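Local coordinates for protein 336aa long hypothetical dTDP-glucose 4,6-dehydratase (Pyrococcus horikoshii, PDB 2HUN) that binds NAD and probably acts as a dTDP-glucose 4,6-dehydratase, an extended short-chain dehydrogenase of Rossmann fold, at residues 177-182 and 281-286; 219-224 and 304-309; 189-194 and 251-256; 161-166 and 237-242. One frame throughout, in Å; residues are numbered along the deposited sequence.

In the fold
Contacts 1 and 4 lie on neighbouring strands of the Rossmann sheet, 172-182 and 239-242, contact 2 on the helix after strand 215-219, and contact 3 further out. Segment 177-182 of contact 1 meets the nicotinamide of NAD, N181 N standing 2.7 Å from NAD O7N. Contact 2 adjoins it: N181 OD1 and H223 ND1 are 2.8 Å apart, a probable hydrogen bond. Contact 3 joins contact 2 through I192 and I304, and touches contact 1 where I192 packs on Y182; its I192 side chain stays about 9 Å from NAD. R177 O and I242 N, 2.6 Å apart and probably hydrogen-bonded, link contacts 1 and 4. Contacts 3 and 4 lie on opposite sides of the chain's centre, their centres 32 Å apart.

Contact 1. Residues 177-182 and 281-286; sequences RCTNNY and YSLDSW. With NAD (nicotinamide-adenine-dinucleotide), chain C.
The strand end 177-182 and the irregular segment 281-286 come closest at T179 and L283, whose CA atoms are 7.3 Å apart, and no hydrogen bond joins the two backbones. L283 makes the contact. With its CG anti to the carbonyl carbon and beside its own N (chi1 -58°), the side chain is carried toward the strand, and its CD1 methyl comes to rest against the carbonyl of R177, 3.3 Å from O. Beside it, T179 CG2 lies 4.0 Å from L283 CG, the two side chains running past each other in opposite directions. The hydroxyl of T179 is bound elsewhere, to D216, while the guanidinium of R177 leads away to a salt bridge with D159.

The other side of the strand end faces the NAD. N181 N gives a nearly straight hydrogen bond, 173° at the hydrogen, to the carboxamide O7N of NAD at 2.7 Å. C178 SG lies over a face of the nicotinamide ring, nearest NAD C5N at 3.4 Å, and T179 O lies 3.2 Å from NAD C4N, the ring carbon that exchanges hydride in NAD enzymes. The amide of N181 is held at both ends: ND2 makes a weak bond back to T179 O, and OD1 is bonded to H223. Backbone and side chain thus line the nicotinamide site together, as expected at the C-terminal edge of a Rossmann sheet. Strand 172-182 pairs in parallel with strands 121-127, 215-219 and 239-242, with helix 220-233 touching C178 and N181, and L283 also packs on N241 of strand 239-242.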
# COMPACT_ATOMS: atom_id res chain seq x y z
N ARG A 177 1.94 -12.03 -7.45
CA ARG A 177 0.74 -11.38 -7.96
C ARG A 177 0.29 -12.17 -9.18
O ARG A 177 1.02 -12.26 -10.18
CB ARG A 177 1.03 -9.91 -8.34
CG ARG A 177 1.19 -8.98 -7.14
CD ARG A 177 1.71 -7.61 -7.56
NE ARG A 177 1.87 -6.69 -6.43
CZ ARG A 177 2.63 -5.59 -6.48
NH1 ARG A 177 3.28 -5.30 -7.61
NH2 ARG A 177 2.73 -4.79 -5.43
N CYS A 178 -0.90 -12.74 -9.10
CA CYS A 178 -1.42 -13.55 -10.19
C CYS A 178 -2.75 -13.06 -10.75
O CYS A 178 -3.48 -12.31 -10.10
CB CYS A 178 -1.60 -14.99 -9.71
SG CYS A 178 -2.90 -15.12 -8.47
N THR A 179 -3.06 -13.54 -11.95
CA THR A 179 -4.30 -13.18 -12.62
C THR A 179 -5.42 -14.08 -12.12
O THR A 179 -5.32 -14.66 -11.04
CB THR A 179 -4.14 -13.35 -14.15
OG1 THR A 179 -3.86 -14.71 -14.45
CG2 THR A 179 -2.99 -12.49 -14.65
N ASN A 180 -6.48 -14.20 -12.91
CA ASN A 180 -7.64 -15.01 -12.51
C ASN A 180 -7.39 -16.51 -12.48
O ASN A 180 -6.99 -17.10 -13.48
CB ASN A 180 -8.80 -14.70 -13.45
CG ASN A 180 -9.10 -13.23 -13.52
OD1 ASN A 180 -9.61 -12.63 -12.56
ND2 ASN A 180 -8.77 -12.61 -14.65
N ASN A 181 -7.64 -17.13 -11.33
CA ASN A 181 -7.47 -18.57 -11.18
C ASN A 181 -8.78 -19.30 -11.49
O ASN A 181 -9.87 -18.75 -11.28
CB ASN A 181 -7.07 -18.95 -9.75
CG ASN A 181 -5.59 -18.73 -9.47
OD1 ASN A 181 -4.93 -19.58 -8.87
ND2 ASN A 181 -5.07 -17.58 -9.89
N TYR A 182 -8.66 -20.53 -11.98
CA TYR A 182 -9.81 -21.37 -12.28
C TYR A 182 -9.36 -22.82 -12.11
O TYR A 182 -8.17 -23.12 -12.25
CB TYR A 182 -10.33 -21.12 -13.70
CG TYR A 182 -9.43 -21.61 -14.82
CD1 TYR A 182 -8.39 -20.82 -15.30
CD2 TYR A 182 -9.63 -22.87 -15.39
CE1 TYR A 182 -7.56 -21.27 -16.33
CE2 TYR A 182 -8.81 -23.32 -16.43
CZ TYR A 182 -7.78 -22.52 -16.89
OH TYR A 182 -6.98 -22.97 -17.92
N TYR A 281 -7.12 -6.19 -17.38
CA TYR A 281 -6.05 -6.34 -16.41
C TYR A 281 -5.03 -7.22 -17.11
O TYR A 281 -5.40 -8.22 -17.72
CB TYR A 281 -6.57 -7.02 -15.16
CG TYR A 281 -7.54 -6.16 -14.38
CD1 TYR A 281 -7.08 -5.28 -13.40
CD2 TYR A 281 -8.90 -6.20 -14.65
CE1 TYR A 281 -7.96 -4.46 -12.70
CE2 TYR A 281 -9.80 -5.38 -13.96
CZ TYR A 281 -9.32 -4.52 -12.99
OH TYR A 281 -10.19 -3.73 -12.29
N SER A 282 -3.76 -6.85 -17.03
CA SER A 282 -2.73 -7.63 -17.70
C SER A 282 -1.39 -7.55 -16.99
O SER A 282 -0.88 -6.47 -16.71
CB SER A 282 -2.59 -7.16 -19.15
OG SER A 282 -1.71 -7.98 -19.88
N LEU A 283 -0.81 -8.72 -16.70
CA LEU A 283 0.47 -8.80 -16.01
C LEU A 283 1.58 -9.33 -16.91
O LEU A 283 1.38 -10.27 -17.68
CB LEU A 283 0.38 -9.71 -14.79
CG LEU A 283 -0.64 -9.39 -13.69
CD1 LEU A 283 -0.31 -10.25 -12.47
CD2 LEU A 283 -0.59 -7.93 -13.32
N ASP A 284 2.74 -8.71 -16.79
CA ASP A 284 3.93 -9.10 -17.53
C ASP A 284 4.66 -10.04 -16.56
O ASP A 284 5.21 -9.59 -15.56
CB ASP A 284 4.81 -7.87 -17.79
CG ASP A 284 6.12 -8.21 -18.48
OD1 ASP A 284 6.65 -9.33 -18.26
OD2 ASP A 284 6.64 -7.35 -19.23
N SER A 285 4.66 -11.34 -16.85
CA SER A 285 5.34 -12.29 -15.96
C SER A 285 6.70 -12.77 -16.47
O SER A 285 7.09 -13.92 -16.27
CB SER A 285 4.44 -13.50 -15.69
OG SER A 285 4.01 -14.10 -16.90
N TRP A 286 7.44 -11.87 -17.12
CA TRP A 286 8.77 -12.22 -17.63
C TRP A 286 9.79 -12.44 -16.51
O TRP A 286 10.66 -13.30 -16.62
CB TRP A 286 9.28 -11.12 -18.56
CG TRP A 286 10.69 -11.34 -18.98
CD1 TRP A 286 11.77 -10.56 -18.66
CD2 TRP A 286 11.20 -12.43 -19.76
NE1 TRP A 286 12.92 -11.10 -19.20
CE2 TRP A 286 12.60 -12.25 -19.88
CE3 TRP A 286 10.61 -13.54 -20.38
CZ2 TRP A 286 13.41 -13.14 -20.59
CZ3 TRP A 286 11.42 -14.43 -21.09
CH2 TRP A 286 12.81 -14.22 -21.18
PA NAD C . -11.18 -17.51 -1.07
O1A NAD C . -12.14 -16.43 -0.80
O2A NAD C . -11.64 -18.75 -1.76
O5B NAD C . -10.55 -17.95 0.33
C5B NAD C . -9.93 -17.04 1.25
C4B NAD C . -9.62 -17.90 2.48
O4B NAD C . -8.94 -17.11 3.48
C3B NAD C . -10.93 -18.43 3.14
O3B NAD C . -10.79 -19.83 3.46
C2B NAD C . -11.11 -17.50 4.35
O2B NAD C . -11.85 -18.03 5.46
C1B NAD C . -9.66 -17.15 4.71
N9A NAD C . -9.51 -15.86 5.40
C8A NAD C . -9.94 -14.64 5.01
N7A NAD C . -9.59 -13.73 5.92
C5A NAD C . -8.93 -14.35 6.90
C6A NAD C . -8.32 -13.94 8.11
N6A NAD C . -8.31 -12.68 8.53
N1A NAD C . -7.70 -14.94 8.90
C2A NAD C . -7.70 -16.28 8.48
N3A NAD C . -8.28 -16.66 7.33
C4A NAD C . -8.87 -15.72 6.56
O3 NAD C . -10.15 -16.85 -2.09
PN NAD C . -8.87 -17.33 -2.90
O1N NAD C . -9.29 -17.05 -4.31
O2N NAD C . -8.52 -18.73 -2.62
O5D NAD C . -7.73 -16.24 -2.56
C5D NAD C . -6.45 -16.56 -2.01
C4D NAD C . -5.49 -15.36 -2.23
O4D NAD C . -5.15 -15.23 -3.62
C3D NAD C . -6.10 -14.03 -1.76
O3D NAD C . -5.08 -13.29 -1.05
C2D NAD C . -6.50 -13.33 -3.09
O2D NAD C . -6.44 -11.91 -2.94
C1D NAD C . -5.47 -13.90 -4.06
N1N NAD C . -5.90 -13.95 -5.47
C2N NAD C . -6.94 -14.82 -5.92
C3N NAD C . -7.28 -14.82 -7.29
C7N NAD C . -8.39 -15.75 -7.85
O7N NAD C . -8.52 -15.84 -9.08
N7N NAD C . -9.16 -16.44 -7.01
C4N NAD C . -6.60 -13.97 -8.19
C5N NAD C . -5.58 -13.12 -7.73
C6N NAD C . -5.22 -13.10 -6.37

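Contact 2. Residues 219-224 and 304-309; sequences YVEDHV and IKKTID
Y219 meets K306 and T307 where the start of helix 220-233 approaches a middle turn of helix 300-313; the nearest CA atoms of the two backbones, those of Y219 and I304, are 8.0 Å apart. Y219 stands at the N-cap position, at the switch from strand 215-219 to the helix, within the Rossmann-type fold of the extended short-chain dehydrogenases. No hydrogen bond crosses the contact; the Y219 ring and K306 carry most of it. The tyrosine CG is anti to the backbone N (chi1 -173°), which sends the ring toward helix 300-313. T307 meets that ring at its edge, near the ring plane, with OG1 3.5 Å from Y219 CE1. The threonine hydroxyl is itself bonded to the carbonyl of G303, one turn earlier in its own helix.

K306 crosses the tyrosine at about a right angle. The bend at chi3 (57°) brings its CE to 3.6 Å from Y219 OH, and chi4 then directs the ammonium, so methylene groups rather than the charged end meet the phenol oxygen. Another ring, that of Y298, meets Y219 with the planes at about 80°. E221 reaches toward K306 on an extended chain, but its OE2 is committed to Y298 and to a salt bridge with R225. E221 OE1 and K306 NZ are 4.1 Å apart, opposite charges beyond salt-bridge range.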
# COMPACT_ATOMS: atom_id res chain seq x y z
N TYR A 219 -4.66 -21.57 -14.82
CA TYR A 219 -5.11 -22.79 -14.15
C TYR A 219 -4.53 -22.79 -12.74
O TYR A 219 -3.33 -22.57 -12.56
CB TYR A 219 -4.64 -24.04 -14.91
CG TYR A 219 -5.24 -25.32 -14.36
CD1 TYR A 219 -6.62 -25.49 -14.27
CD2 TYR A 219 -4.42 -26.36 -13.89
CE1 TYR A 219 -7.18 -26.64 -13.72
CE2 TYR A 219 -4.97 -27.51 -13.34
CZ TYR A 219 -6.35 -27.65 -13.25
OH TYR A 219 -6.90 -28.76 -12.68
N VAL A 220 -5.37 -23.02 -11.74
CA VAL A 220 -4.93 -22.98 -10.35
C VAL A 220 -3.68 -23.81 -10.05
O VAL A 220 -2.80 -23.35 -9.31
CB VAL A 220 -6.07 -23.37 -9.38
CG1 VAL A 220 -6.42 -24.86 -9.52
CG2 VAL A 220 -5.66 -23.04 -7.94
N GLU A 221 -3.58 -25.02 -10.60
CA GLU A 221 -2.39 -25.83 -10.32
C GLU A 221 -1.12 -25.12 -10.80
O GLU A 221 -0.06 -25.24 -10.17
CB GLU A 221 -2.49 -27.21 -10.97
CG GLU A 221 -1.45 -28.20 -10.44
CD GLU A 221 -1.40 -29.49 -11.24
OE1 GLU A 221 -2.46 -30.11 -11.44
OE2 GLU A 221 -0.29 -29.89 -11.67
N ASP A 222 -1.22 -24.38 -11.91
CA ASP A 222 -0.07 -23.65 -12.44
C ASP A 222 0.30 -22.51 -11.49
O ASP A 222 1.47 -22.18 -11.34
CB ASP A 222 -0.37 -23.09 -13.83
CG ASP A 222 0.01 -24.04 -14.94
OD1 ASP A 222 1.01 -24.78 -14.77
OD2 ASP A 222 -0.67 -24.05 -15.98
N HIS A 223 -0.71 -21.89 -10.88
CA HIS A 223 -0.46 -20.82 -9.93
C HIS A 223 0.27 -21.48 -8.76
O HIS A 223 1.30 -20.99 -8.29
CB HIS A 223 -1.78 -20.20 -9.44
CG HIS A 223 -1.61 -19.12 -8.41
ND1 HIS A 223 -2.60 -18.78 -7.51
CD2 HIS A 223 -0.57 -18.29 -8.14
CE1 HIS A 223 -2.18 -17.80 -6.74
NE2 HIS A 223 -0.95 -17.48 -7.10
N VAL A 224 -0.25 -22.62 -8.32
CA VAL A 224 0.32 -23.39 -7.22
C VAL A 224 1.79 -23.73 -7.48
O VAL A 224 2.63 -23.59 -6.59
CB VAL A 224 -0.49 -24.69 -6.98
CG1 VAL A 224 0.34 -25.68 -6.18
CG2 VAL A 224 -1.77 -24.37 -6.21
N ILE A 304 -9.10 -26.14 -18.88
CA ILE A 304 -10.56 -26.09 -18.91
C ILE A 304 -11.12 -27.51 -18.94
O ILE A 304 -12.11 -27.81 -18.28
CB ILE A 304 -11.06 -25.30 -20.15
CG1 ILE A 304 -10.86 -23.80 -19.91
CG2 ILE A 304 -12.53 -25.60 -20.41
CD1 ILE A 304 -11.67 -23.24 -18.74
N LYS A 305 -10.46 -28.38 -19.70
CA LYS A 305 -10.86 -29.77 -19.83
C LYS A 305 -10.76 -30.44 -18.45
O LYS A 305 -11.66 -31.17 -18.05
CB LYS A 305 -9.93 -30.48 -20.82
CG LYS A 305 -10.27 -31.94 -21.10
CD LYS A 305 -11.44 -32.06 -22.08
CE LYS A 305 -11.04 -32.85 -23.33
NZ LYS A 305 -10.04 -32.15 -24.19
N LYS A 306 -9.67 -30.18 -17.74
CA LYS A 306 -9.48 -30.76 -16.41
C LYS A 306 -10.51 -30.19 -15.45
O LYS A 306 -10.97 -30.88 -14.54
CB LYS A 306 -8.07 -30.48 -15.88
CG LYS A 306 -6.96 -31.19 -16.64
CD LYS A 306 -5.62 -31.08 -15.93
CE LYS A 306 -5.71 -31.63 -14.51
NZ LYS A 306 -4.51 -32.41 -14.14
N THR A 307 -10.88 -28.93 -15.66
CA THR A 307 -11.85 -28.27 -14.82
C THR A 307 -13.26 -28.81 -15.10
O THR A 307 -14.06 -28.98 -14.18
CB THR A 307 -11.81 -26.74 -15.05
OG1 THR A 307 -10.50 -26.26 -14.74
CG2 THR A 307 -12.83 -26.03 -14.15
N ILE A 308 -13.54 -29.09 -16.37
CA ILE A 308 -14.83 -29.65 -16.76
C ILE A 308 -14.99 -31.02 -16.11
O ILE A 308 -15.99 -31.29 -15.45
CB ILE A 308 -14.94 -29.81 -18.30
CG1 ILE A 308 -15.01 -28.42 -18.96
CG2 ILE A 308 -16.16 -30.65 -18.66
CD1 ILE A 308 -14.85 -28.43 -20.47
N ASP A 309 -13.98 -31.88 -16.28
CA ASP A 309 -14.01 -33.22 -15.70
C ASP A 309 -14.22 -33.19 -14.19
O ASP A 309 -15.02 -33.95 -13.65
CB ASP A 309 -12.71 -33.97 -16.00
CG ASP A 309 -12.50 -34.20 -17.48
OD1 ASP A 309 -13.36 -33.79 -18.29
OD2 ASP A 309 -11.46 -34.81 -17.84

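Contact 3. Residues 189-194 and 251-256; sequences EKLIPK and LEVVKI
V253 points its side chain from helix 250-260 into the angle between L191 and I192, and a single methyl, CG1, receives both. The leucine has CG anti to its backbone N (chi1 -179°), and chi2, 69° to CD1, leaves CD2 extended, roughly anti to CA, and so pointing forward. The side chains of L191 and V253 therefore reach toward each other tip to tip, with L191 CD2 4.0 Å from V253 CG1.

I192 arrives differently. It leaves its helix to one side, and its longer branch swings back to the valine: CG1 is set opposite the carbonyl carbon and beside the N (chi1 -66°), which brings that branch round toward helix 250-260. The isoleucine then crosses the valine at about a right angle, its CG1 3.8 Å from V253 CG1.

The backbones come closest at I192 and V253, their CA atoms 7.6 Å apart, and the touch is wholly apolar, with no hydrogen bond between the segments. W217 of strand 215-219 packs on all three side chains, and I192 also touches I304 and T307 of helix 300-313. The result is an apolar helix-helix contact, consistent with the smaller, substrate-binding lobe of extended short-chain dehydrogenases, which lies beside the Rossmann domain and typically forms the sugar-nucleotide side of the cleft.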
# COMPACT_ATOMS: atom_id res chain seq x y z
N GLU A 189 -20.56 -19.75 -8.53
CA GLU A 189 -20.98 -18.54 -9.24
C GLU A 189 -19.89 -17.87 -10.06
O GLU A 189 -20.16 -16.91 -10.78
CB GLU A 189 -21.61 -17.53 -8.27
CG GLU A 189 -20.66 -16.93 -7.26
CD GLU A 189 -20.40 -17.85 -6.09
OE1 GLU A 189 -21.31 -18.65 -5.75
OE2 GLU A 189 -19.31 -17.76 -5.49
N LYS A 190 -18.65 -18.35 -9.95
CA LYS A 190 -17.57 -17.77 -10.73
C LYS A 190 -17.80 -18.22 -12.18
O LYS A 190 -18.28 -19.32 -12.41
CB LYS A 190 -16.20 -18.27 -10.24
CG LYS A 190 -15.78 -17.75 -8.86
CD LYS A 190 -15.56 -16.24 -8.87
CE LYS A 190 -15.07 -15.74 -7.52
NZ LYS A 190 -14.80 -14.27 -7.53
N LEU A 191 -17.46 -17.36 -13.13
CA LEU A 191 -17.66 -17.63 -14.55
C LEU A 191 -17.52 -19.05 -15.09
O LEU A 191 -18.48 -19.61 -15.62
CB LEU A 191 -16.73 -16.74 -15.38
CG LEU A 191 -16.87 -16.93 -16.90
CD1 LEU A 191 -18.23 -16.38 -17.35
CD2 LEU A 191 -15.74 -16.21 -17.64
N ILE A 192 -16.32 -19.62 -14.98
CA ILE A 192 -16.05 -20.95 -15.51
C ILE A 192 -16.88 -22.05 -14.83
O ILE A 192 -17.45 -22.90 -15.51
CB ILE A 192 -14.53 -21.25 -15.45
CG1 ILE A 192 -13.81 -20.30 -16.41
CG2 ILE A 192 -14.25 -22.69 -15.84
CD1 ILE A 192 -12.29 -20.36 -16.35
N PRO A 193 -16.95 -22.05 -13.49
CA PRO A 193 -17.74 -23.09 -12.83
C PRO A 193 -19.22 -22.95 -13.18
O PRO A 193 -19.89 -23.93 -13.51
CB PRO A 193 -17.48 -22.83 -11.35
CG PRO A 193 -16.10 -22.27 -11.34
CD PRO A 193 -16.15 -21.30 -12.51
N LYS A 194 -19.73 -21.72 -13.10
CA LYS A 194 -21.13 -21.45 -13.42
C LYS A 194 -21.46 -21.94 -14.83
O LYS A 194 -22.49 -22.58 -15.04
CB LYS A 194 -21.41 -19.95 -13.32
CG LYS A 194 -22.86 -19.57 -13.62
CD LYS A 194 -23.05 -18.06 -13.72
CE LYS A 194 -22.15 -17.45 -14.80
NZ LYS A 194 -22.24 -18.15 -16.13
N LEU A 251 -17.06 -14.38 -23.67
CA LEU A 251 -17.62 -15.12 -24.78
C LEU A 251 -16.62 -16.17 -25.25
O LEU A 251 -17.00 -17.30 -25.54
CB LEU A 251 -17.98 -14.19 -25.95
CG LEU A 251 -18.49 -14.90 -27.21
CD1 LEU A 251 -19.65 -15.82 -26.86
CD2 LEU A 251 -18.90 -13.88 -28.25
N GLU A 252 -15.35 -15.78 -25.33
CA GLU A 252 -14.30 -16.70 -25.75
C GLU A 252 -14.21 -17.88 -24.80
O GLU A 252 -14.09 -19.03 -25.23
CB GLU A 252 -12.94 -16.00 -25.80
CG GLU A 252 -12.65 -15.25 -27.09
CD GLU A 252 -11.30 -14.55 -27.05
OE1 GLU A 252 -11.11 -13.68 -26.18
OE2 GLU A 252 -10.44 -14.89 -27.89
N VAL A 253 -14.24 -17.58 -23.51
CA VAL A 253 -14.16 -18.62 -22.48
C VAL A 253 -15.35 -19.56 -22.63
O VAL A 253 -15.17 -20.78 -22.68
CB VAL A 253 -14.17 -17.99 -21.06
CG1 VAL A 253 -14.23 -19.08 -20.00
CG2 VAL A 253 -12.91 -17.15 -20.87
N VAL A 254 -16.55 -19.00 -22.72
CA VAL A 254 -17.75 -19.80 -22.87
C VAL A 254 -17.73 -20.68 -24.12
O VAL A 254 -18.05 -21.86 -24.05
CB VAL A 254 -19.01 -18.90 -22.90
CG1 VAL A 254 -20.23 -19.71 -23.32
CG2 VAL A 254 -19.23 -18.31 -21.51
N LYS A 255 -17.34 -20.12 -25.27
CA LYS A 255 -17.28 -20.90 -26.50
C LYS A 255 -16.35 -22.11 -26.36
O LYS A 255 -16.64 -23.18 -26.88
CB LYS A 255 -16.80 -20.04 -27.67
CG LYS A 255 -17.90 -19.22 -28.36
CD LYS A 255 -17.34 -18.43 -29.54
CE LYS A 255 -18.34 -17.42 -30.06
NZ LYS A 255 -17.79 -16.63 -31.20
N ILE A 256 -15.23 -21.93 -25.67
CA ILE A 256 -14.27 -23.01 -25.49
C ILE A 256 -14.80 -24.07 -24.52
O ILE A 256 -14.61 -25.27 -24.73
CB ILE A 256 -12.91 -22.45 -25.01
CG1 ILE A 256 -12.25 -21.69 -26.16
CG2 ILE A 256 -12.01 -23.58 -24.53
CD1 ILE A 256 -10.95 -20.99 -25.79

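Contact 4. Residues 161-166 and 237-242; sequences LVLGWT and REIYNI
T166 and R237 meet closely where helix 150-168 runs beside the chain just ahead of strand 239-242. The tight part is here: T166 CG2 lies 3.4 Å from R237 CG, the two side chains meeting at a slant. T166 turns this methyl toward the arginine because CG2 is anti to its backbone N, while the hydroxyl goes the other way, back into the helix. There OG1 donates to V162 O at 2.7 Å, a bond that fixes the rotation of the side chain. V162 O takes two donors, since T166 N reaches it from the opposite face of its carbonyl plane. The threonine hydroxyl is thus satisfied without help from the neighbouring segment.

A little further along, the packing relaxes. L163 CD2 approaches I239 CG1 at 4.2 Å, an ordinary apolar touch on the buried side, and the same methyl sits beside the carbonyl of R237, 4.2 Å from its O.

Outward, the arginine chain runs extended from CG to NE (chi2 180°, chi3 175°) over the end of the T166 segment, and at the polar end a water bridges R237 NE and T166 O. Lying in the guanidinium plane at its edge, the water accepts from R237 NE at 2.8 Å and donates to T166 O at 3.3 Å.

Helix 150-168 has sheet strands on one side, where V162 and T166 touch strand 172-182, and helix 96-116 against L161, V162 and W165. L161, L163 and W165 also pack on the second subunit, while strand 239-242 pairs in parallel with strand 172-182.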
# COMPACT_ATOMS: atom_id res chain seq x y z
N LEU A 161 3.54 -3.07 3.18
CA LEU A 161 4.03 -3.41 4.51
C LEU A 161 5.05 -4.53 4.39
O LEU A 161 6.10 -4.50 5.02
CB LEU A 161 2.89 -3.86 5.43
CG LEU A 161 1.77 -2.85 5.68
CD1 LEU A 161 0.77 -3.43 6.67
CD2 LEU A 161 2.36 -1.56 6.22
N VAL A 162 4.76 -5.53 3.55
CA VAL A 162 5.69 -6.63 3.37
C VAL A 162 7.04 -6.15 2.85
O VAL A 162 8.08 -6.59 3.34
CB VAL A 162 5.12 -7.69 2.40
CG1 VAL A 162 6.18 -8.74 2.10
CG2 VAL A 162 3.91 -8.36 3.03
N LEU A 163 7.03 -5.25 1.88
CA LEU A 163 8.28 -4.73 1.32
C LEU A 163 9.07 -4.00 2.41
O LEU A 163 10.28 -4.20 2.55
CB LEU A 163 7.98 -3.77 0.17
CG LEU A 163 7.38 -4.40 -1.11
CD1 LEU A 163 7.04 -3.32 -2.12
CD2 LEU A 163 8.37 -5.38 -1.70
N GLY A 164 8.38 -3.19 3.20
CA GLY A 164 9.02 -2.43 4.26
C GLY A 164 9.59 -3.27 5.39
O GLY A 164 10.74 -3.08 5.79
N TRP A 165 8.78 -4.18 5.91
CA TRP A 165 9.20 -5.05 7.01
C TRP A 165 10.37 -5.94 6.59
O TRP A 165 11.29 -6.18 7.37
CB TRP A 165 8.03 -5.91 7.49
CG TRP A 165 7.36 -5.40 8.74
CD1 TRP A 165 7.34 -6.01 9.96
CD2 TRP A 165 6.57 -4.20 8.88
NE1 TRP A 165 6.60 -5.28 10.85
CE2 TRP A 165 6.11 -4.16 10.22
CE3 TRP A 165 6.21 -3.16 8.01
CZ2 TRP A 165 5.31 -3.12 10.71
CZ3 TRP A 165 5.41 -2.13 8.50
CH2 TRP A 165 4.97 -2.12 9.84
N THR A 166 10.33 -6.43 5.36
CA THR A 166 11.38 -7.29 4.84
C THR A 166 12.75 -6.62 4.92
O THR A 166 13.74 -7.24 5.33
CB THR A 166 11.08 -7.70 3.38
OG1 THR A 166 9.91 -8.52 3.35
CG2 THR A 166 12.25 -8.47 2.78
N ARG A 237 12.67 -9.73 -0.89
CA ARG A 237 12.48 -8.34 -1.31
C ARG A 237 11.99 -8.22 -2.75
O ARG A 237 11.86 -7.11 -3.27
CB ARG A 237 13.78 -7.55 -1.16
CG ARG A 237 14.42 -7.70 0.22
CD ARG A 237 15.72 -6.92 0.38
NE ARG A 237 16.21 -7.03 1.75
CZ ARG A 237 17.14 -6.26 2.29
NH1 ARG A 237 17.72 -5.30 1.57
NH2 ARG A 237 17.50 -6.43 3.56
N GLU A 238 11.71 -9.35 -3.40
CA GLU A 238 11.26 -9.33 -4.79
C GLU A 238 9.79 -9.68 -5.00
O GLU A 238 9.23 -10.54 -4.32
CB GLU A 238 12.09 -10.30 -5.64
CG GLU A 238 13.57 -9.99 -5.75
CD GLU A 238 13.85 -8.67 -6.46
OE1 GLU A 238 12.96 -8.17 -7.16
OE2 GLU A 238 14.98 -8.15 -6.32
N ILE A 239 9.17 -9.01 -5.97
CA ILE A 239 7.78 -9.27 -6.32
C ILE A 239 7.81 -10.09 -7.61
O ILE A 239 8.63 -9.84 -8.51
CB ILE A 239 6.99 -7.96 -6.56
CG1 ILE A 239 6.99 -7.12 -5.28
CG2 ILE A 239 5.56 -8.29 -6.98
CD1 ILE A 239 6.19 -5.83 -5.40
N TYR A 240 6.91 -11.07 -7.70
CA TYR A 240 6.84 -11.93 -8.88
C TYR A 240 5.42 -11.98 -9.47
O TYR A 240 4.50 -12.51 -8.84
CB TYR A 240 7.28 -13.36 -8.52
CG TYR A 240 8.74 -13.51 -8.16
CD1 TYR A 240 9.72 -13.62 -9.16
CD2 TYR A 240 9.15 -13.54 -6.83
CE1 TYR A 240 11.07 -13.76 -8.82
CE2 TYR A 240 10.49 -13.68 -6.49
CZ TYR A 240 11.45 -13.79 -7.48
OH TYR A 240 12.76 -13.94 -7.14
N ASN A 241 5.26 -11.44 -10.67
CA ASN A 241 3.96 -11.47 -11.34
C ASN A 241 3.81 -12.89 -11.86
O ASN A 241 4.79 -13.51 -12.27
CB ASN A 241 3.91 -10.53 -12.56
CG ASN A 241 3.66 -9.08 -12.21
OD1 ASN A 241 3.16 -8.75 -11.12
ND2 ASN A 241 3.97 -8.20 -13.15
N ILE A 242 2.58 -13.39 -11.88
CA ILE A 242 2.30 -14.74 -12.37
C ILE A 242 1.10 -14.66 -13.31
O ILE A 242 -0.01 -14.32 -12.87
CB ILE A 242 1.97 -15.72 -11.22
CG1 ILE A 242 3.10 -15.71 -10.18
CG2 ILE A 242 1.78 -17.12 -11.78
CD1 ILE A 242 2.79 -16.53 -8.93
O HOH W 1 15.95 -9.03 3.69